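Local atomic coordinates of sialidase B (Streptococcus pneumoniae serotype 4, PDB entry 4XJW), a protein that cleaves terminal sialic acid from oligosaccharides, glycoproteins and glycolipids, acting as an exo-sialidase of glycosyl hydrolase family 33 and as an intramolecular trans-sialidase. Residues Ile1-Lys15 and Leu162-Lys175. The protein carries 1 engineered substitution. Sequence-based numbering, arbitrary orientation.
Sequences ISPIFQGGSYQLNNK and LAKGSIDEISLFNK
Gly7 and Ile170 bond to each other twice, Gly7 N to Ile170 O at 3.1 Å and Ile170 N to Gly7 O at 2.9 Å, within an antiparallel ladder that joins strand 5-13 to strand 166-173, which is bent at Asp168. Farther along, Ser9 and Tyr10 both face Ile167 in a G1 beta bulge; Tyr10 N reaches Ile167 O at 2.9 Å in a nearly straight bond (170°), and Ser9 N donates to Asp168 O from above the carbonyl plane.

On the inner face, Ile170 CG2 lies 3.8 Å from Phe5 CE2 and also meets Tyr10 CE2, while Leu12 CD1 rests on Ile167 CG1. Ile4 lies alongside Leu172, their CD1 methyls 3.6 Å apart. On the other face, Gln6 is extended, CG anti to the backbone N (chi1 -177°), which carries NE2 to Ser171 OG at 3.1 Å. Lys164 NZ donates to a lone pair of Asn13 OD1 at 2.6 Å. Near the N-terminus, Pro3 CB sits over the Phe173 ring in a CH-pi contact, 4.1 Å from the centroid.

Leu22 and Leu23 of helix 20-23 touch Phe5, and Leu150 touches Tyr10, Ile167 and Ile170. Strand 32-39 pairs with the other edge of 166-173. In this concanavalin-like beta-sandwich, away from the active site, backbone bonds hold the N-terminal strand while apolar side chains seal its core face.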
loop_
_atom_site.group_PDB
_atom_site.type_symbol
_atom_site.label_atom_id
_atom_site.label_comp_id
_atom_site.label_asym_id
_atom_site.label_seq_id
_atom_site.Cartn_x
_atom_site.Cartn_y
_atom_site.Cartn_z
ATOM N N ILE A 1 14.812 -21.940 25.680
ATOM C CA ILE A 1 15.606 -21.687 26.880
ATOM C C ILE A 1 15.007 -20.583 27.749
ATOM O O ILE A 1 13.965 -20.008 27.424
ATOM C CB ILE A 1 17.041 -21.272 26.532
ATOM C CG1 ILE A 1 17.031 -20.307 25.347
ATOM C CG2 ILE A 1 17.914 -22.490 26.239
ATOM C CD1 ILE A 1 18.282 -19.493 25.228
ATOM N N SER A 2 15.686 -20.296 28.856
ATOM C CA SER A 2 15.320 -19.198 29.733
ATOM C C SER A 2 16.228 -18.011 29.444
ATOM O O SER A 2 17.390 -18.184 29.069
ATOM C CB SER A 2 15.467 -19.604 31.204
ATOM O OG SER A 2 16.747 -19.233 31.703
ATOM N N PRO A 3 15.702 -16.794 29.615
ATOM C CA PRO A 3 16.541 -15.604 29.446
ATOM C C PRO A 3 17.633 -15.522 30.513
ATOM O O PRO A 3 17.392 -15.880 31.666
ATOM C CB PRO A 3 15.547 -14.450 29.604
ATOM C CG PRO A 3 14.402 -15.021 30.370
ATOM C CD PRO A 3 14.307 -16.455 29.948
ATOM N N ILE A 4 18.821 -15.069 30.126
ATOM C CA ILE A 4 19.921 -14.899 31.067
ATOM C C ILE A 4 19.723 -13.623 31.867
ATOM O O ILE A 4 20.378 -13.402 32.889
ATOM C CB ILE A 4 21.278 -14.803 30.343
ATOM C CG1 ILE A 4 21.326 -13.546 29.466
ATOM C CG2 ILE A 4 21.522 -16.054 29.521
ATOM C CD1 ILE A 4 22.706 -13.197 28.942
ATOM N N PHE A 5 18.821 -12.779 31.378
ATOM C CA PHE A 5 18.474 -11.535 32.044
ATOM C C PHE A 5 17.042 -11.183 31.682
ATOM O O PHE A 5 16.597 -11.431 30.556
ATOM C CB PHE A 5 19.405 -10.397 31.627
ATOM C CG PHE A 5 18.883 -9.039 31.995
ATOM C CD1 PHE A 5 18.877 -8.623 33.321
ATOM C CD2 PHE A 5 18.367 -8.192 31.026
ATOM C CE1 PHE A 5 18.381 -7.377 33.670
ATOM C CE2 PHE A 5 17.874 -6.950 31.364
ATOM C CZ PHE A 5 17.879 -6.540 32.691
ATOM N N GLN A 6 16.325 -10.612 32.642
ATOM C CA GLN A 6 14.955 -10.203 32.424
ATOM C C GLN A 6 14.549 -9.160 33.449
ATOM O O GLN A 6 14.560 -9.424 34.653
ATOM C CB GLN A 6 14.030 -11.414 32.504
ATOM C CG GLN A 6 12.582 -11.095 32.209
ATOM C CD GLN A 6 11.743 -12.341 32.062
ATOM O OE1 GLN A 6 11.601 -13.123 33.001
ATOM N NE2 GLN A 6 11.192 -12.544 30.871
ATOM N N GLY A 7 14.203 -7.969 32.972
ATOM C CA GLY A 7 13.828 -6.877 33.853
ATOM C C GLY A 7 12.792 -5.995 33.194
ATOM O O GLY A 7 12.587 -6.083 31.983
ATOM N N GLY A 8 12.141 -5.138 33.970
ATOM C CA GLY A 8 11.100 -4.307 33.400
ATOM C C GLY A 8 10.715 -3.061 34.168
ATOM O O GLY A 8 11.319 -2.732 35.185
ATOM N N SER A 9 9.692 -2.377 33.660
ATOM C CA SER A 9 9.232 -1.108 34.205
ATOM C C SER A 9 10.389 -0.123 34.314
ATOM O O SER A 9 10.631 0.450 35.378
ATOM C CB SER A 9 8.560 -1.305 35.568
ATOM O OG SER A 9 7.768 -2.485 35.587
ATOM N N TYR A 10 11.116 0.047 33.210
ATOM C CA TYR A 10 12.185 1.038 33.136
ATOM C C TYR A 10 11.673 2.318 32.493
ATOM O O TYR A 10 11.215 2.309 31.350
ATOM C CB TYR A 10 13.368 0.518 32.315
ATOM C CG TYR A 10 14.091 -0.670 32.899
ATOM C CD1 TYR A 10 15.011 -0.511 33.932
ATOM C CD2 TYR A 10 13.875 -1.951 32.401
ATOM C CE1 TYR A 10 15.676 -1.598 34.462
ATOM C CE2 TYR A 10 14.541 -3.039 32.922
ATOM C CZ TYR A 10 15.440 -2.858 33.951
ATOM O OH TYR A 10 16.104 -3.948 34.470
ATOM N N GLN A 11 11.748 3.416 33.232
ATOM C CA GLN A 11 11.412 4.713 32.684
ATOM C C GLN A 11 12.663 5.316 32.068
ATOM O O GLN A 11 13.672 5.489 32.750
ATOM C CB GLN A 11 10.858 5.631 33.768
ATOM C CG GLN A 11 9.610 5.070 34.424
ATOM C CD GLN A 11 8.509 4.819 33.414
ATOM O OE1 GLN A 11 8.137 5.717 32.659
ATOM N NE2 GLN A 11 7.999 3.593 33.381
ATOM N N LEU A 12 12.601 5.606 30.774
ATOM C CA LEU A 12 13.697 6.261 30.082
ATOM C C LEU A 12 13.374 7.748 29.990
ATOM O O LEU A 12 12.597 8.182 29.137
ATOM C CB LEU A 12 13.898 5.649 28.689
ATOM C CG LEU A 12 14.001 4.122 28.631
ATOM C CD1 LEU A 12 14.192 3.652 27.209
ATOM C CD2 LEU A 12 15.134 3.604 29.501
ATOM N N ASN A 13 13.947 8.531 30.900
ATOM C CA ASN A 13 13.720 9.965 30.893
ATOM C C ASN A 13 15.012 10.728 30.663
ATOM O O ASN A 13 15.522 11.384 31.572
ATOM C CB ASN A 13 13.055 10.420 32.195
ATOM C CG ASN A 13 11.670 9.825 32.381
ATOM O OD1 ASN A 13 10.744 10.134 31.632
ATOM N ND2 ASN A 13 11.521 8.974 33.387
ATOM N N ASN A 14 15.523 10.640 29.436
ATOM C CA ASN A 14 16.795 11.251 29.054
ATOM C C ASN A 14 17.892 11.027 30.085
ATOM O O ASN A 14 18.585 11.958 30.494
ATOM C CB ASN A 14 16.609 12.731 28.717
ATOM C CG ASN A 14 15.705 12.935 27.515
ATOM O OD1 ASN A 14 16.079 12.615 26.388
ATOM N ND2 ASN A 14 14.506 13.452 27.753
ATOM N N LYS A 15 18.020 9.777 30.513
ATOM C CA LYS A 15 19.032 9.386 31.482
ATOM C C LYS A 15 19.275 7.890 31.400
ATOM O O LYS A 15 18.358 7.096 31.605
ATOM C CB LYS A 15 18.587 9.769 32.896
ATOM C CG LYS A 15 19.536 9.321 33.995
ATOM C CD LYS A 15 19.014 9.764 35.349
ATOM C CE LYS A 15 20.025 9.497 36.446
ATOM N NZ LYS A 15 19.609 10.168 37.711
ATOM N N LEU A 162 20.493 9.607 24.057
ATOM C CA LEU A 162 19.551 9.562 25.173
ATOM C C LEU A 162 18.110 9.373 24.701
ATOM O O LEU A 162 17.673 10.003 23.738
ATOM C CB LEU A 162 19.662 10.829 26.024
ATOM C CG LEU A 162 20.804 10.873 27.032
ATOM C CD1 LEU A 162 20.892 12.264 27.641
ATOM C CD2 LEU A 162 20.593 9.825 28.119
ATOM N N ALA A 163 17.384 8.507 25.399
ATOM C CA ALA A 163 16.026 8.150 25.000
ATOM C C ALA A 163 14.921 8.651 25.925
ATOM O O ALA A 163 15.094 8.728 27.145
ATOM C CB ALA A 163 15.921 6.650 24.830
ATOM N N LYS A 164 13.777 8.971 25.320
ATOM C CA LYS A 164 12.549 9.246 26.050
ATOM C C LYS A 164 11.541 8.157 25.698
ATOM O O LYS A 164 11.202 7.994 24.529
ATOM C CB LYS A 164 11.988 10.605 25.643
ATOM C CG LYS A 164 10.700 10.989 26.354
ATOM C CD LYS A 164 10.894 11.079 27.861
ATOM C CE LYS A 164 9.683 11.708 28.534
ATOM N NZ LYS A 164 9.936 11.992 29.974
ATOM N N GLY A 165 11.061 7.427 26.700
ATOM C CA GLY A 165 10.152 6.321 26.479
ATOM C C GLY A 165 10.187 5.407 27.677
ATOM O O GLY A 165 10.605 5.825 28.755
ATOM N N SER A 166 9.752 4.164 27.506
ATOM C CA SER A 166 9.829 3.210 28.597
ATOM C C SER A 166 10.030 1.802 28.071
ATOM O O SER A 166 9.520 1.442 27.012
ATOM C CB SER A 166 8.581 3.269 29.482
ATOM O OG SER A 166 7.426 2.855 28.781
ATOM N N ILE A 167 10.794 1.013 28.810
ATOM C CA ILE A 167 10.963 -0.390 28.485
ATOM C C ILE A 167 10.202 -1.208 29.520
ATOM O O ILE A 167 10.648 -1.354 30.659
ATOM C CB ILE A 167 12.441 -0.781 28.455
ATOM C CG1 ILE A 167 13.178 0.018 27.385
ATOM C CG2 ILE A 167 12.609 -2.281 28.218
ATOM C CD1 ILE A 167 14.651 -0.244 27.358
ATOM N N ASP A 168 9.037 -1.712 29.136
ATOM C CA ASP A 168 8.203 -2.436 30.086
ATOM C C ASP A 168 8.760 -3.825 30.403
ATOM O O ASP A 168 8.636 -4.305 31.528
ATOM C CB ASP A 168 6.753 -2.503 29.609
ATOM C CG ASP A 168 5.944 -1.291 30.037
ATOM O OD1 ASP A 168 6.327 -0.646 31.038
ATOM O OD2 ASP A 168 4.928 -0.986 29.372
ATOM N N GLU A 169 9.379 -4.457 29.408
ATOM C CA GLU A 169 10.018 -5.762 29.574
ATOM C C GLU A 169 11.230 -5.858 28.651
ATOM O O GLU A 169 11.169 -5.440 27.493
ATOM C CB GLU A 169 9.050 -6.895 29.228
ATOM C CG GLU A 169 7.682 -6.810 29.897
ATOM C CD GLU A 169 6.790 -7.981 29.547
ATOM O OE1 GLU A 169 7.308 -8.973 28.992
ATOM O OE2 GLU A 169 5.575 -7.908 29.831
ATOM N N ILE A 170 12.328 -6.413 29.154
ATOM C CA ILE A 170 13.462 -6.733 28.294
ATOM C C ILE A 170 14.106 -8.056 28.708
ATOM O O ILE A 170 14.376 -8.285 29.890
ATOM C CB ILE A 170 14.505 -5.599 28.245
ATOM C CG1 ILE A 170 15.668 -5.997 27.332
ATOM C CG2 ILE A 170 15.003 -5.233 29.644
ATOM C CD1 ILE A 170 16.684 -4.913 27.140
ATOM N N SER A 171 14.321 -8.933 27.729
ATOM C CA SER A 171 14.907 -10.249 27.975
ATOM C C SER A 171 16.070 -10.489 27.015
ATOM O O SER A 171 16.023 -10.060 25.865
ATOM C CB SER A 171 13.854 -11.345 27.796
ATOM O OG SER A 171 12.710 -11.096 28.584
ATOM N N LEU A 172 17.103 -11.180 27.488
ATOM C CA LEU A 172 18.263 -11.518 26.663
ATOM C C LEU A 172 18.448 -13.033 26.719
ATOM O O LEU A 172 18.364 -13.632 27.792
ATOM C CB LEU A 172 19.512 -10.813 27.204
ATOM C CG LEU A 172 20.856 -10.641 26.479
ATOM C CD1 LEU A 172 21.389 -11.924 25.842
ATOM C CD2 LEU A 172 20.798 -9.507 25.464
ATOM N N PHE A 173 18.701 -13.646 25.568
ATOM C CA PHE A 173 18.942 -15.083 25.483
ATOM C C PHE A 173 20.281 -15.365 24.810
ATOM O O PHE A 173 20.634 -14.704 23.833
ATOM C CB PHE A 173 17.836 -15.771 24.684
ATOM C CG PHE A 173 16.450 -15.438 25.149
ATOM C CD1 PHE A 173 15.825 -14.270 24.735
ATOM C CD2 PHE A 173 15.773 -16.290 26.010
ATOM C CE1 PHE A 173 14.546 -13.964 25.162
ATOM C CE2 PHE A 173 14.495 -15.986 26.443
ATOM C CZ PHE A 173 13.881 -14.820 26.021
ATOM N N ASN A 174 21.029 -16.339 25.328
ATOM C CA ASN A 174 22.269 -16.769 24.680
ATOM C C ASN A 174 22.016 -17.814 23.589
ATOM O O ASN A 174 22.622 -18.888 23.567
ATOM C CB ASN A 174 23.279 -17.283 25.713
ATOM C CG ASN A 174 23.924 -16.159 26.512
ATOM O OD1 ASN A 174 24.213 -15.082 25.980
ATOM N ND2 ASN A 174 24.179 -16.414 27.793
ATOM N N LYS A 175 21.109 -17.474 22.682
ATOM C CA LYS A 175 20.780 -18.316 21.556
ATOM C C LYS A 175 20.155 -17.428 20.485
ATOM O O LYS A 175 19.568 -16.391 20.800
ATOM C CB LYS A 175 19.775 -19.376 22.007
ATOM C CG LYS A 175 19.361 -20.385 20.946
ATOM C CD LYS A 175 18.309 -21.340 21.503
ATOM C CE LYS A 175 17.664 -22.158 20.397
ATOM N NZ LYS A 175 16.494 -22.944 20.897
HETATM O O HOH W 1 19.552 -17.703 27.523
HETATM O O HOH W 2 9.376 7.702 30.626
HETATM O O HOH W 3 12.695 13.744 30.617
HETATM O O HOH W 4 17.105 7.761 28.609
#